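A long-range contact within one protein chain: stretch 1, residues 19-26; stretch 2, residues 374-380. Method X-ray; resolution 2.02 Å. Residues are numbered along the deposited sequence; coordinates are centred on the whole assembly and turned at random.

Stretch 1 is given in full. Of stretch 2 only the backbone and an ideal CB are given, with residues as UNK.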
ATOM      1  N   ARG A  19      -4.197  18.644 -10.531  1.00 20.94           N
ATOM      2  CA  ARG A  19      -4.328  17.526 -11.466  1.00 21.69           C
ATOM      3  C   ARG A  19      -3.450  16.368 -11.033  1.00 22.76           C
ATOM      4  O   ARG A  19      -2.689  16.463 -10.071  1.00 21.49           O
ATOM      5  CB  ARG A  19      -3.956  17.952 -12.897  1.00 26.42           C
ATOM      6  CG  ARG A  19      -2.515  18.482 -13.083  1.00 26.01           C
ATOM      7  CD  ARG A  19      -2.092  18.639 -14.568  1.00 35.01           C
ATOM      8  NE  ARG A  19      -2.080  17.341 -15.258  1.00 30.46           N
ATOM      9  CZ  ARG A  19      -1.150  16.413 -15.131  1.00 27.45           C
ATOM     10  NH1 ARG A  19      -0.086  16.592 -14.335  1.00 31.33           N
ATOM     11  NH2 ARG A  19      -1.310  15.267 -15.795  1.00 34.79           N
ATOM     12  N   GLY A  20      -3.558  15.254 -11.760  1.00 27.43           N
ATOM     13  CA  GLY A  20      -2.532  14.252 -11.627  1.00 26.17           C
ATOM     14  C   GLY A  20      -2.596  13.577 -10.271  1.00 23.92           C
ATOM     15  O   GLY A  20      -3.642  13.509  -9.642  1.00 26.13           O
ATOM     16  N   GLU A  21      -1.453  13.111  -9.793  1.00 22.80           N
ATOM     17  CA  GLU A  21      -1.458  12.277  -8.591  1.00 26.36           C
ATOM     18  C   GLU A  21      -1.940  13.026  -7.358  1.00 26.04           C
ATOM     19  O   GLU A  21      -2.562  12.420  -6.474  1.00 21.34           O
ATOM     20  CB  GLU A  21      -0.071  11.677  -8.330  1.00 29.15           C
ATOM     21  CG  GLU A  21       1.057  12.649  -7.937  1.00 36.84           C
ATOM     22  CD  GLU A  21       1.192  12.814  -6.435  1.00 41.08           C
ATOM     23  OE1 GLU A  21       0.445  12.131  -5.677  1.00 36.70           O
ATOM     24  OE2 GLU A  21       2.067  13.615  -6.012  1.00 39.57           O
ATOM     25  N   ILE A  22      -1.593  14.316  -7.232  1.00 27.05           N
ATOM     26  CA  ILE A  22      -1.955  15.059  -6.024  1.00 24.82           C
ATOM     27  C   ILE A  22      -3.456  15.336  -6.023  1.00 26.00           C
ATOM     28  O   ILE A  22      -4.090  15.364  -4.964  1.00 20.73           O
ATOM     29  CB  ILE A  22      -1.085  16.334  -5.915  1.00 24.36           C
ATOM     30  CG1 ILE A  22      -1.304  17.035  -4.583  1.00 30.53           C
ATOM     31  CG2 ILE A  22      -1.384  17.363  -7.028  1.00 24.97           C
ATOM     32  CD1 ILE A  22      -0.964  16.214  -3.345  1.00 32.47           C
ATOM     33  N   ALA A  23      -4.058  15.551  -7.193  1.00 22.49           N
ATOM     34  CA  ALA A  23      -5.497  15.746  -7.180  1.00 21.93           C
ATOM     35  C   ALA A  23      -6.176  14.453  -6.733  1.00 25.69           C
ATOM     36  O   ALA A  23      -7.097  14.494  -5.903  1.00 22.13           O
ATOM     37  CB  ALA A  23      -5.998  16.232  -8.544  1.00 20.94           C
ATOM     38  N   CYS A  24      -5.646  13.292  -7.154  1.00 21.96           N
ATOM     39  CA  CYS A  24      -6.207  12.023  -6.699  1.00 22.95           C
ATOM     40  C   CYS A  24      -6.028  11.828  -5.203  1.00 26.55           C
ATOM     41  O   CYS A  24      -6.954  11.370  -4.518  1.00 27.23           O
ATOM     42  CB  CYS A  24      -5.596  10.851  -7.474  1.00 25.34           C
ATOM     43  SG  CYS A  24      -6.059  10.866  -9.250  1.00 27.93           S
ATOM     44  N   ARG A  25      -4.855  12.171  -4.685  1.00 23.37           N
ATOM     45  CA  ARG A  25      -4.567  12.090  -3.253  1.00 21.64           C
ATOM     46  C   ARG A  25      -5.531  12.926  -2.431  1.00 25.35           C
ATOM     47  O   ARG A  25      -6.020  12.489  -1.376  1.00 24.38           O
ATOM     48  CB  ARG A  25      -3.115  12.543  -3.034  1.00 24.60           C
ATOM     49  CG  ARG A  25      -2.764  12.812  -1.585  1.00 25.47           C
ATOM     50  CD  ARG A  25      -2.515  11.509  -0.860  1.00 26.95           C
ATOM     51  NE  ARG A  25      -2.176  11.648   0.554  1.00 28.02           N
ATOM     52  CZ  ARG A  25      -3.045  11.576   1.545  1.00 31.40           C
ATOM     53  NH1 ARG A  25      -4.344  11.410   1.293  1.00 26.72           N
ATOM     54  NH2 ARG A  25      -2.593  11.648   2.798  1.00 32.72           N
ATOM     55  N   VAL A  26      -5.800  14.145  -2.870  1.00 23.19           N
ATOM     56  CA  VAL A  26      -6.752  14.979  -2.153  1.00 24.85           C
ATOM     57  C   VAL A  26      -8.175  14.437  -2.290  1.00 24.94           C
ATOM     58  O   VAL A  26      -8.941  14.424  -1.320  1.00 23.13           O
ATOM     59  CB  VAL A  26      -6.637  16.432  -2.656  1.00 23.38           C
ATOM     60  CG1 VAL A  26      -7.747  17.297  -2.082  1.00 26.76           C
ATOM     61  CG2 VAL A  26      -5.222  17.014  -2.300  1.00 26.22           C
ATOM     62  N   UNK A 374       4.082  -1.515   0.870  1.00 26.43           N
ATOM     63  CA  UNK A 374       4.159  -0.782  -0.388  1.00 23.03           C
ATOM     64  C   UNK A 374       2.927   0.122  -0.540  1.00 23.84           C
ATOM     65  O   UNK A 374       1.784  -0.322  -0.351  1.00 23.10           O
ATOM     66  CB  UNK A 374       4.269  -1.749  -1.568  1.00 23.03           C
ATOM     67  N   UNK A 375       3.162   1.371  -0.904  1.00 21.79           N
ATOM     68  CA  UNK A 375       2.098   2.314  -1.227  1.00 21.47           C
ATOM     69  C   UNK A 375       2.423   2.917  -2.575  1.00 23.91           C
ATOM     70  O   UNK A 375       3.582   3.227  -2.875  1.00 25.10           O
ATOM     71  CB  UNK A 375       1.949   3.395  -0.155  1.00 21.47           C
ATOM     72  N   UNK A 376       1.401   3.108  -3.387  1.00 22.64           N
ATOM     73  CA  UNK A 376       1.571   3.689  -4.702  1.00 23.95           C
ATOM     74  C   UNK A 376       0.647   4.884  -4.805  1.00 29.11           C
ATOM     75  O   UNK A 376      -0.551   4.760  -4.518  1.00 29.63           O
ATOM     76  CB  UNK A 376       1.290   2.670  -5.808  1.00 23.95           C
ATOM     77  N   UNK A 377       1.198   6.027  -5.214  1.00 23.16           N
ATOM     78  CA  UNK A 377       0.434   7.235  -5.528  1.00 25.80           C
ATOM     79  C   UNK A 377       0.532   7.460  -7.039  1.00 26.61           C
ATOM     80  O   UNK A 377       1.616   7.727  -7.570  1.00 25.08           O
ATOM     81  CB  UNK A 377       0.951   8.446  -4.749  1.00 25.80           C
ATOM     82  N   UNK A 378      -0.593   7.354  -7.740  1.00 25.49           N
ATOM     83  CA  UNK A 378      -0.489   7.393  -9.191  1.00 23.03           C
ATOM     84  C   UNK A 378      -1.840   7.755  -9.807  1.00 30.08           C
ATOM     85  O   UNK A 378      -2.905   7.618  -9.183  1.00 25.18           O
ATOM     86  CB  UNK A 378       0.005   6.049  -9.731  1.00 23.03           C
ATOM     87  N   UNK A 379      -1.787   8.234 -11.043  1.00 24.12           N
ATOM     88  CA  UNK A 379      -3.019   8.573 -11.730  1.00 25.10           C
ATOM     89  C   UNK A 379      -3.044   8.007 -13.138  1.00 27.51           C
ATOM     90  O   UNK A 379      -3.695   8.575 -14.018  1.00 32.34           O
ATOM     91  CB  UNK A 379      -3.203  10.091 -11.771  1.00 25.10           C
ATOM     92  N   UNK A 380      -2.372   6.888 -13.351  1.00 23.95           N
ATOM     93  CA  UNK A 380      -2.100   6.355 -14.676  1.00 25.46           C
ATOM     94  C   UNK A 380      -2.714   4.980 -14.885  1.00 28.28           C
ATOM     95  O   UNK A 380      -2.984   4.244 -13.938  1.00 29.18           O
ATOM     96  CB  UNK A 380      -0.590   6.287 -14.911  1.00 25.46           C
TER

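Most of stretch 1 is helix, and stretch 2 begins as a strand; the axes of helix and strand come within 7.5 Å, their N-to-C directions 115° apart. Glu 21, Cys 24 and Arg 25 point toward stretch 2.

Position 374 has strand angles and an ideal CB with nothing of stretch 1 within 5.5 Å. The residue is Ile 374, which makes no contact.

At position 375 the CA-to-CB bond points toward stretch 1, but the helix is far from the CB. A short side chain would leave the gap open; a long one could reach Arg 25. The charge of Arg 25 would favour an acid or a neutral polar group, so a base is not the obvious choice. The residue is Arg 375, extended with chi1 to chi3 all t. Its NH2 comes within 3.5 Å of NE of Arg 25. Both are donors, so this is no hydrogen bond.

Position 376 is out of reach of stretch 1, and a strand suits a branched side chain. The residue is Val 376.

Position 377 points toward the helix, its ideal CB 3.8 Å from Glu 21 OE1. Arg 25 lies further along and invites an acid or a polar acceptor; the carboxylate of Glu 21 would instead favour a donor or a base. The residue is Glu 377. Its OE2 accepts from both NE and NH2 of Arg 375, each at 2.7 Å, and the pair forms a salt bridge. Glu 377 OE1 touches Arg 25 CD at 3.4 Å; the charges are further apart, Glu 377 OE2 being 4.4 Å from Arg 25 NE and well out of the guanidinium plane, so no N-H points at it. Glu 377 OE1 lies 4.2 Å from Glu 21 OE1, and water mediates here. Water 1 donates to Glu 21 O (2.7 Å) and Glu 377 OE1 (2.6 Å). Water 2 donates to Glu 21 OE1 (2.7 Å) and, weakly, to Glu 377 OE1 (3.1 Å).

At position 378 the CA comes within 5.0 Å of the Glu 21 CA, but the CB points away. Many side chains would fit. The residue is His 378, whose ring nitrogens bond elsewhere in the structure.

Position 379 points toward the start of stretch 1. Its ideal CB is already 3.8 Å from Gly 20 C and 3.9 Å from Cys 24 SG, so a small side chain suits it. The residue is Ala 379. Ala 379 CB packs against Cys 24 SG at 3.9 Å.

Position 380 is out of reach. The residue is Ser 380.

Stretch 2, residues 374-380: IRVEHAS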
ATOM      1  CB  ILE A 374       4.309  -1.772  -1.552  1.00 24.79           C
ATOM      2  CG1 ILE A 374       5.662  -2.509  -1.535  1.00 25.93           C
ATOM      3  CG2 ILE A 374       4.138  -1.073  -2.873  1.00 24.51           C
ATOM      4  CD1 ILE A 374       5.719  -3.694  -2.538  1.00 30.30           C
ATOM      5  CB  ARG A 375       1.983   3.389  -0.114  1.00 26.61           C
ATOM      6  CG  ARG A 375       1.145   4.603  -0.389  1.00 25.17           C
ATOM      7  CD  ARG A 375       1.174   5.520   0.826  1.00 27.10           C
ATOM      8  NE  ARG A 375       0.526   6.786   0.572  1.00 27.73           N
ATOM      9  CZ  ARG A 375       0.416   7.753   1.465  1.00 31.76           C
ATOM     10  NH1 ARG A 375       0.929   7.618   2.698  1.00 29.24           N
ATOM     11  NH2 ARG A 375      -0.197   8.849   1.111  1.00 31.12           N
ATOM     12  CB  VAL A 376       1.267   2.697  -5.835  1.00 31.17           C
ATOM     13  CG1 VAL A 376       1.498   3.400  -7.199  1.00 29.74           C
ATOM     14  CG2 VAL A 376       2.151   1.492  -5.720  1.00 35.11           C
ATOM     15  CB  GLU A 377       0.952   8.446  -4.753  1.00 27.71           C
ATOM     16  CG  GLU A 377       0.895   8.275  -3.237  1.00 27.16           C
ATOM     17  CD  GLU A 377      -0.492   8.568  -2.605  1.00 36.32           C
ATOM     18  OE1 GLU A 377      -1.379   9.271  -3.211  1.00 35.03           O
ATOM     19  OE2 GLU A 377      -0.683   8.079  -1.466  1.00 33.84           O
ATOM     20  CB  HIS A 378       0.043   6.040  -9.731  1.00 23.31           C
ATOM     21  CG  HIS A 378      -0.986   4.970  -9.799  1.00 22.38           C
ATOM     22  ND1 HIS A 378      -1.208   4.221 -10.940  1.00 26.64           N
ATOM     23  CD2 HIS A 378      -1.904   4.556  -8.891  1.00 25.66           C
ATOM     24  CE1 HIS A 378      -2.228   3.402 -10.730  1.00 27.03           C
ATOM     25  NE2 HIS A 378      -2.655   3.574  -9.489  1.00 23.52           N
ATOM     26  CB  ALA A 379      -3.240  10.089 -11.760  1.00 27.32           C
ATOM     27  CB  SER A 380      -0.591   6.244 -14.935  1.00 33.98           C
ATOM     28  OG  SER A 380      -0.064   7.536 -15.141  1.00 39.87           O
TER
HETATM   29  O   HOH W   1      -2.295   9.862  -5.578  1.00 30.03           O
HETATM   30  O   HOH W   2       0.418  11.817  -3.016  1.00 35.87           O
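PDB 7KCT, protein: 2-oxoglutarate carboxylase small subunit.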